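Local atomic coordinates of AclR protein (Streptomyces galilaeus, PDB entry 2GEY), a protein that probably acts as a hydroxylase in the biosynthesis of aromatic polyketide antibiotics and has a SnoaL-like, NTF2-type alpha+beta barrel fold. Residues 83-88 with 93-98; 125-128 with 132-135; 18-23 with 53-58. All blocks are in the same frame, centred on the assembly; numbering follows the deposited sequence.

Overall arrangement
All three contacts lie toward one end of the alpha+beta barrel and follow one another along the chain in the order 3, 1, 2. Interactions 1 and 3, with centres about 14 Å apart, touch directly: A57 O at the end of helix 44-57 lies 2.9 Å from Q86 N and 2.9 Å from G87 N, both probable hydrogen bonds, while F58 packs on A83 and H85. Interactions 1 and 2 come within about 6 Å at their nearest atoms without touching. Interactions 2 and 3, about 22 Å apart between centres, meet through L126 on F58. The side chain of L55 in interaction 3 lies about 6 Å from a bound tetraethylene glycol, probably from the crystallisation liquor.

Interaction 1. Residues 83-88 with 93-98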
loop_
_atom_site.group_PDB
_atom_site.type_symbol
_atom_site.label_atom_id
_atom_site.label_comp_id
_atom_site.label_asym_id
_atom_site.label_seq_id
_atom_site.Cartn_x
_atom_site.Cartn_y
_atom_site.Cartn_z
ATOM N N ALA A 83 -7.573 6.464 -14.839
ATOM C CA ALA A 83 -8.133 7.713 -15.318
ATOM C C ALA A 83 -7.285 8.291 -16.435
ATOM O O ALA A 83 -6.228 7.756 -16.768
ATOM C CB ALA A 83 -8.211 8.712 -14.176
ATOM N N THR A 84 -7.763 9.401 -16.988
ATOM C CA THR A 84 -6.976 10.214 -17.909
ATOM C C THR A 84 -6.621 11.516 -17.195
ATOM O O THR A 84 -7.445 12.079 -16.469
ATOM C CB THR A 84 -7.770 10.533 -19.188
ATOM O OG1 THR A 84 -8.423 9.347 -19.647
ATOM C CG2 THR A 84 -6.851 11.017 -20.266
ATOM N N HIS A 85 -5.400 11.997 -17.411
ATOM C CA HIS A 85 -4.942 13.235 -16.791
ATOM C C HIS A 85 -5.407 14.421 -17.638
ATOM O O HIS A 85 -4.769 14.776 -18.636
ATOM C CB HIS A 85 -3.412 13.230 -16.622
ATOM C CG HIS A 85 -2.881 14.428 -15.895
ATOM N ND1 HIS A 85 -1.592 14.889 -16.057
ATOM C CD2 HIS A 85 -3.473 15.268 -15.014
ATOM C CE1 HIS A 85 -1.411 15.957 -15.298
ATOM N NE2 HIS A 85 -2.540 16.213 -14.662
ATOM N N GLN A 86 -6.530 15.014 -17.230
ATOM C CA GLN A 86 -7.194 16.078 -17.987
ATOM C C GLN A 86 -7.101 17.453 -17.327
ATOM O O GLN A 86 -7.307 18.467 -17.998
ATOM C CB GLN A 86 -8.678 15.745 -18.193
ATOM C CG GLN A 86 -8.970 14.426 -18.898
ATOM C CD GLN A 86 -8.629 14.419 -20.384
ATOM O OE1 GLN A 86 -8.807 13.404 -21.059
ATOM N NE2 GLN A 86 -8.146 15.542 -20.902
ATOM N N GLY A 87 -6.811 17.499 -16.029
ATOM C CA GLY A 87 -6.655 18.772 -15.313
ATOM C C GLY A 87 -5.334 18.842 -14.573
ATOM O O GLY A 87 -4.739 17.812 -14.272
ATOM N N GLU A 88 -4.865 20.058 -14.288
ATOM C CA GLU A 88 -3.597 20.224 -13.584
ATOM C C GLU A 88 -3.624 19.466 -12.256
ATOM O O GLU A 88 -4.619 19.481 -11.531
ATOM C CB GLU A 88 -3.262 21.705 -13.357
ATOM C CG GLU A 88 -1.806 21.950 -12.935
ATOM C CD GLU A 88 -1.481 23.418 -12.696
ATOM O OE1 GLU A 88 -0.781 23.719 -11.705
ATOM O OE2 GLU A 88 -1.895 24.270 -13.509
ATOM N N GLN A 93 0.913 20.144 -15.701
ATOM C CA GLN A 93 -0.147 20.403 -16.671
ATOM C C GLN A 93 -0.650 19.094 -17.279
ATOM O O GLN A 93 0.127 18.155 -17.463
ATOM C CB GLN A 93 0.339 21.340 -17.776
ATOM C CG GLN A 93 0.749 22.727 -17.285
ATOM C CD GLN A 93 -0.335 23.407 -16.463
ATOM O OE1 GLN A 93 -1.491 23.484 -16.876
ATOM N NE2 GLN A 93 0.038 23.895 -15.287
ATOM N N PRO A 94 -1.953 19.030 -17.599
ATOM C CA PRO A 94 -2.543 17.793 -18.100
ATOM C C PRO A 94 -1.964 17.334 -19.436
ATOM O O PRO A 94 -1.768 18.145 -20.342
ATOM C CB PRO A 94 -4.026 18.142 -18.247
ATOM C CG PRO A 94 -4.074 19.610 -18.348
ATOM C CD PRO A 94 -2.954 20.106 -17.499
ATOM N N THR A 95 -1.692 16.034 -19.525
ATOM C CA THR A 95 -1.131 15.413 -20.722
ATOM C C THR A 95 -2.220 14.757 -21.580
ATOM O O THR A 95 -2.093 14.667 -22.798
ATOM C CB THR A 95 -0.093 14.340 -20.331
ATOM O OG1 THR A 95 -0.624 13.503 -19.297
ATOM C CG2 THR A 95 1.179 14.988 -19.810
ATOM N N GLY A 96 -3.293 14.305 -20.941
ATOM C CA GLY A 96 -4.256 13.424 -21.592
ATOM C C GLY A 96 -3.813 11.970 -21.513
ATOM O O GLY A 96 -4.442 11.098 -22.112
ATOM N N GLN A 97 -2.735 11.715 -20.770
ATOM C CA GLN A 97 -2.204 10.366 -20.575
ATOM C C GLN A 97 -3.128 9.560 -19.688
ATOM O O GLN A 97 -3.698 10.101 -18.741
ATOM C CB GLN A 97 -0.869 10.391 -19.825
ATOM C CG GLN A 97 0.388 10.478 -20.639
ATOM C CD GLN A 97 1.579 9.923 -19.859
ATOM O OE1 GLN A 97 2.238 8.979 -20.300
ATOM N NE2 GLN A 97 1.827 10.481 -18.671
ATOM N N ARG A 98 -3.221 8.262 -19.953
ATOM C CA ARG A 98 -3.840 7.350 -19.000
ATOM C C ARG A 98 -2.916 7.152 -17.803
ATOM O O ARG A 98 -1.700 7.001 -17.957
ATOM C CB ARG A 98 -4.144 5.999 -19.642
ATOM C CG ARG A 98 -5.180 6.054 -20.750
ATOM C CD ARG A 98 -6.575 6.359 -20.205
ATOM N NE ARG A 98 -7.116 5.212 -19.483
ATOM C CZ ARG A 98 -8.211 5.228 -18.724
ATOM N NH1 ARG A 98 -8.916 6.345 -18.546
ATOM N NH2 ARG A 98 -8.597 4.105 -18.137
#
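The imidazole of H85 lies under P94: the CA of P94 sits 3.7 Å from the ring centroid and 15° off the ring normal, a CH-pi contact over the face. A trans first torsion of H85 (chi1 -176°) lays the ring beneath this CA. The F58 ring meets the imidazole with the two planes inclined. The pyrrolidine of P94 meanwhile presses its CB on the backbone of Q86, 3.3 Å from the carbonyl C of Q86.

At the strand end, R98 folds back through two bends so that its NH1 reaches OG1 of T84 at 3.2 Å. The bond is nearly straight (164°) and lies in the guanidinium plane, whereas A83 backbone atoms lie over one face of the group. T84 OG1 is also hydrogen-bonded to D60, which has a long, weak ion pair with R98. Toward the tip, NE2 of Q93 is 2.7 Å from OE2 of E88, but this bond is doubtful because it rests on one of two conformers of E88.

Two backbone bonds clasp H85: its N donates to Q97 O at 2.9 Å, and its O accepts from G96 N at 2.8 Å. T95 OG1 takes the N-H of Q97, forming an ST turn. With T84 and R98 an antiparallel non-hydrogen-bonded pair, the H85 bonds close the strand end of a beta-hairpin connection between antiparallel strands 74-84 and 98-110 of the barrel sheet.

Interaction 2. Residues 125-128 with 132-135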
loop_
_atom_site.group_PDB
_atom_site.type_symbol
_atom_site.label_atom_id
_atom_site.label_comp_id
_atom_site.label_asym_id
_atom_site.label_seq_id
_atom_site.Cartn_x
_atom_site.Cartn_y
_atom_site.Cartn_z
ATOM N N PRO A 125 2.922 4.856 -9.357
ATOM C CA PRO A 125 2.756 4.816 -10.815
ATOM C C PRO A 125 2.305 6.157 -11.396
ATOM O O PRO A 125 2.707 6.525 -12.504
ATOM C CB PRO A 125 1.663 3.757 -11.035
ATOM C CG PRO A 125 1.483 3.072 -9.751
ATOM C CD PRO A 125 1.955 3.977 -8.672
ATOM N N LEU A 126 1.475 6.878 -10.648
ATOM C CA LEU A 126 1.033 8.200 -11.068
ATOM C C LEU A 126 2.183 9.195 -11.026
ATOM O O LEU A 126 2.334 10.022 -11.932
ATOM C CB LEU A 126 -0.115 8.690 -10.178
ATOM C CG LEU A 126 -0.677 10.083 -10.485
ATOM C CD1 LEU A 126 -1.207 10.156 -11.910
ATOM C CD2 LEU A 126 -1.773 10.435 -9.491
ATOM N N LEU A 127 2.995 9.119 -9.975
ATOM C CA LEU A 127 4.149 10.010 -9.852
ATOM C C LEU A 127 5.127 9.837 -11.013
ATOM O O LEU A 127 5.713 10.817 -11.481
ATOM C CB LEU A 127 4.860 9.813 -8.513
ATOM C CG LEU A 127 4.057 10.229 -7.276
ATOM C CD1 LEU A 127 4.686 9.645 -6.013
ATOM C CD2 LEU A 127 3.936 11.745 -7.174
ATOM N N VAL A 128 5.284 8.602 -11.484
ATOM C CA VAL A 128 6.099 8.334 -12.667
ATOM C C VAL A 128 5.478 8.990 -13.909
ATOM O O VAL A 128 6.180 9.656 -14.676
ATOM C CB VAL A 128 6.302 6.816 -12.878
ATOM C CG1 VAL A 128 7.013 6.536 -14.202
ATOM C CG2 VAL A 128 7.103 6.238 -11.730
ATOM N N LYS A 132 7.410 13.023 -11.748
ATOM C CA LYS A 132 7.949 13.325 -10.423
ATOM C C LYS A 132 8.986 12.289 -10.012
ATOM O O LYS A 132 9.851 12.567 -9.179
ATOM C CB LYS A 132 6.836 13.353 -9.378
ATOM C CG LYS A 132 5.748 14.383 -9.632
ATOM C CD LYS A 132 6.287 15.801 -9.534
ATOM C CE LYS A 132 5.166 16.807 -9.326
ATOM N NZ LYS A 132 4.507 16.613 -8.003
ATOM N N LEU A 133 8.856 11.085 -10.565
ATOM C CA LEU A 133 9.842 10.024 -10.390
ATOM C C LEU A 133 10.304 9.533 -11.755
ATOM O O LEU A 133 9.543 9.575 -12.719
ATOM C CB LEU A 133 9.243 8.852 -9.618
ATOM C CG LEU A 133 8.775 9.152 -8.197
ATOM C CD1 LEU A 133 8.044 7.953 -7.631
ATOM C CD2 LEU A 133 9.947 9.541 -7.309
ATOM N N PRO A 134 11.553 9.048 -11.842
ATOM C CA PRO A 134 12.051 8.568 -13.126
ATOM C C PRO A 134 11.271 7.372 -13.651
ATOM O O PRO A 134 10.835 6.532 -12.872
ATOM C CB PRO A 134 13.490 8.133 -12.812
ATOM C CG PRO A 134 13.827 8.765 -11.524
ATOM C CD PRO A 134 12.558 8.917 -10.775
ATOM N N ASP A 135 11.111 7.311 -14.968
ATOM C CA ASP A 135 10.470 6.182 -15.633
ATOM C C ASP A 135 11.558 5.219 -16.113
ATOM O O ASP A 135 12.125 5.396 -17.197
ATOM C CB ASP A 135 9.633 6.681 -16.814
ATOM C CG ASP A 135 8.690 5.625 -17.359
ATOM O OD1 ASP A 135 8.692 4.475 -16.860
ATOM O OD2 ASP A 135 7.924 5.955 -18.290
HETATM O O HOH W 1 8.785 9.937 -15.193
#
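The carbonyl O of L127, near the end of helix 124-129, accepts two backbone N-H groups from the returning chain: K132 N at 2.8 Å, nearly in line with the C=O bond, and L133 N at 3.3 Å, which arrives from above the carbonyl plane. A water extends this backbone link by donating to V128 O at 2.7 Å and to L133 O at 2.6 Å.

The side chains pack beside these bonds. CD1 of L133 rests 3.8 Å from CB of L127, while CD2 of L127 meets the CB and CG methylenes of K132. V128 splits its two methyls between different neighbours: CG2 touches CB of L133, whereas CG1, anti to the backbone N (chi1 173°), turns to the carboxylate carbon of D135 at 3.7 Å. The V128 and D135 side chains cross at about a right angle, and the D135 carboxylate has a salt bridge to R129 through OD2.

L127, K132 and L133 also pack on L133 of the second subunit, so the apolar side of this turn contributes to the dimer contact. Taken together, the geometry describes a helix-terminating turn, through which the chain leaves helix 124-129 on its way to helix 138-155.

Interaction 3. Residues 18-23 with 53-58; sequences NRWDLS and GGLKAF
Apolar contacts alone join the two segments, and both end on L55 of helix 44-57. Its methyls divide the work: CD1 comes to 3.5 Å from CD1 of W20, and CD2 to 3.8 Å from CG of L22. The W20 and L55 side chains cross at about a right angle, with the methyl approaching the indole obliquely; L22 and L55 instead meet tip to tip. The first torsion of L55 (chi1 -161°), with CG across from the backbone N, helps set CD1 beside W20 and CD2 beside L22. The seam is small, 162 Å² summed over both sides, and L22 continues it along the same helix onto M51 and E52.

Polar interactions are internal to the loop or lead to other parts of the chain. The carboxylate of D21 takes NH2 of R19 on OD2 at 3.1 Å, a salt bridge approaching from the anti side. OD1 accepts weakly from G24 N, capping the start of helix 23-26. NE1 of W20 donates to L61 O, tying the loop to the chain beyond.

Over one face of the indole, N18 O lies 3.7 Å above the ring plane near its centre; this oxygen accepts from Q62 NE2.

W20 lies where helix 3-18 ends. With positive phi (60°) it is the C-prime residue of a Schellman motif, in which D21 N bonds to A16 O and W20 N to W17 O.

The chemistry therefore separates two tasks: the salt bridge and the Schellman bonds are consistent with fixing the 18-23 turn, while its docking against L55 rests on van der Waals and hydrophobic contact without directional bonds.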
loop_
_atom_site.group_PDB
_atom_site.type_symbol
_atom_site.label_atom_id
_atom_site.label_comp_id
_atom_site.label_asym_id
_atom_site.label_seq_id
_atom_site.Cartn_x
_atom_site.Cartn_y
_atom_site.Cartn_z
ATOM N N ASN A 18 -17.675 6.342 -8.957
ATOM C CA ASN A 18 -17.644 5.926 -10.360
ATOM C C ASN A 18 -18.653 6.627 -11.257
ATOM O O ASN A 18 -18.545 6.535 -12.490
ATOM C CB ASN A 18 -17.784 4.407 -10.468
ATOM C CG ASN A 18 -16.477 3.682 -10.153
ATOM O OD1 ASN A 18 -15.390 4.275 -10.242
ATOM N ND2 ASN A 18 -16.571 2.407 -9.804
ATOM N N ARG A 19 -19.626 7.301 -10.654
ATOM C CA ARG A 19 -20.485 8.240 -11.389
ATOM C C ARG A 19 -20.134 9.701 -11.074
ATOM O O ARG A 19 -20.857 10.629 -11.464
ATOM C CB ARG A 19 -21.970 7.941 -11.149
ATOM C CG ARG A 19 -22.427 8.100 -9.753
ATOM C CD ARG A 19 -23.966 8.039 -9.627
ATOM N NE ARG A 19 -24.299 8.401 -8.262
ATOM C CZ ARG A 19 -24.335 7.557 -7.240
ATOM N NH1 ARG A 19 -24.146 6.263 -7.418
ATOM N NH2 ARG A 19 -24.592 8.021 -6.025
ATOM N N TRP A 20 -18.998 9.896 -10.409
ATOM C CA TRP A 20 -18.440 11.222 -10.143
ATOM C C TRP A 20 -19.369 12.120 -9.318
ATOM O O TRP A 20 -19.531 13.312 -9.618
ATOM C CB TRP A 20 -18.024 11.877 -11.469
ATOM C CG TRP A 20 -17.267 10.905 -12.308
ATOM C CD1 TRP A 20 -16.064 10.337 -12.012
ATOM C CD2 TRP A 20 -17.685 10.333 -13.549
ATOM N NE1 TRP A 20 -15.700 9.464 -12.997
ATOM C CE2 TRP A 20 -16.679 9.436 -13.953
ATOM C CE3 TRP A 20 -18.818 10.484 -14.354
ATOM C CZ2 TRP A 20 -16.763 8.701 -15.134
ATOM C CZ3 TRP A 20 -18.902 9.749 -15.526
ATOM C CH2 TRP A 20 -17.877 8.878 -15.910
ATOM N N ASP A 21 -19.939 11.527 -8.267
ATOM C CA ASP A 21 -20.921 12.165 -7.392
ATOM C C ASP A 21 -20.385 12.219 -5.961
ATOM O O ASP A 21 -20.592 11.290 -5.185
ATOM C CB ASP A 21 -22.225 11.361 -7.420
ATOM C CG ASP A 21 -23.264 11.873 -6.422
ATOM O OD1 ASP A 21 -23.159 13.026 -5.958
ATOM O OD2 ASP A 21 -24.195 11.108 -6.108
ATOM N N LEU A 22 -19.698 13.296 -5.602
ATOM C CA LEU A 22 -19.073 13.348 -4.282
ATOM C C LEU A 22 -20.110 13.360 -3.156
ATOM O O LEU A 22 -19.846 12.845 -2.077
ATOM C CB LEU A 22 -18.120 14.536 -4.157
ATOM C CG LEU A 22 -16.927 14.560 -5.117
ATOM C CD1 LEU A 22 -16.047 15.765 -4.821
ATOM C CD2 LEU A 22 -16.138 13.279 -5.024
ATOM N N SER A 23 -21.284 13.937 -3.412
ATOM C CA SER A 23 -22.351 13.987 -2.408
ATOM C C SER A 23 -22.784 12.581 -1.988
ATOM O O SER A 23 -23.147 12.356 -0.833
ATOM C CB SER A 23 -23.568 14.773 -2.928
ATOM O OG SER A 23 -24.367 13.974 -3.787
ATOM N N GLY A 53 -10.475 18.249 -5.906
ATOM C CA GLY A 53 -9.303 18.506 -6.749
ATOM C C GLY A 53 -8.922 17.287 -7.567
ATOM O O GLY A 53 -8.536 17.405 -8.732
ATOM N N GLY A 54 -9.034 16.113 -6.953
ATOM C CA GLY A 54 -8.753 14.856 -7.634
ATOM C C GLY A 54 -9.712 14.607 -8.781
ATOM O O GLY A 54 -9.302 14.225 -9.877
ATOM N N LEU A 55 -10.994 14.845 -8.533
ATOM C CA LEU A 55 -12.014 14.680 -9.562
ATOM C C LEU A 55 -11.825 15.658 -10.722
ATOM O O LEU A 55 -12.045 15.307 -11.881
ATOM C CB LEU A 55 -13.404 14.841 -8.942
ATOM C CG LEU A 55 -14.620 14.296 -9.690
ATOM C CD1 LEU A 55 -14.374 12.917 -10.262
ATOM C CD2 LEU A 55 -15.816 14.276 -8.733
ATOM N N LYS A 56 -11.407 16.883 -10.423
ATOM C CA LYS A 56 -11.137 17.867 -11.475
ATOM C C LYS A 56 -9.964 17.449 -12.375
ATOM O O LYS A 56 -10.022 17.596 -13.594
ATOM C CB LYS A 56 -10.843 19.236 -10.860
ATOM C CG LYS A 56 -10.785 20.344 -11.877
ATOM C CD LYS A 56 -10.289 21.663 -11.286
ATOM C CE LYS A 56 -9.807 22.608 -12.383
ATOM N NZ LYS A 56 -8.589 22.081 -13.105
ATOM N N ALA A 57 -8.908 16.925 -11.762
ATOM C CA ALA A 57 -7.704 16.524 -12.490
ATOM C C ALA A 57 -7.945 15.257 -13.314
ATOM O O ALA A 57 -7.415 15.123 -14.428
ATOM C CB ALA A 57 -6.562 16.305 -11.523
ATOM N N PHE A 58 -8.756 14.356 -12.753
ATOM C CA PHE A 58 -9.040 13.039 -13.325
ATOM C C PHE A 58 -10.557 12.812 -13.454
ATOM O O PHE A 58 -11.126 11.946 -12.781
ATOM C CB PHE A 58 -8.391 11.977 -12.445
ATOM C CG PHE A 58 -6.929 12.224 -12.206
ATOM C CD1 PHE A 58 -6.019 12.075 -13.240
ATOM C CD2 PHE A 58 -6.469 12.654 -10.964
ATOM C CE1 PHE A 58 -4.670 12.321 -13.042
ATOM C CE2 PHE A 58 -5.112 12.897 -10.757
ATOM C CZ PHE A 58 -4.218 12.736 -11.802
#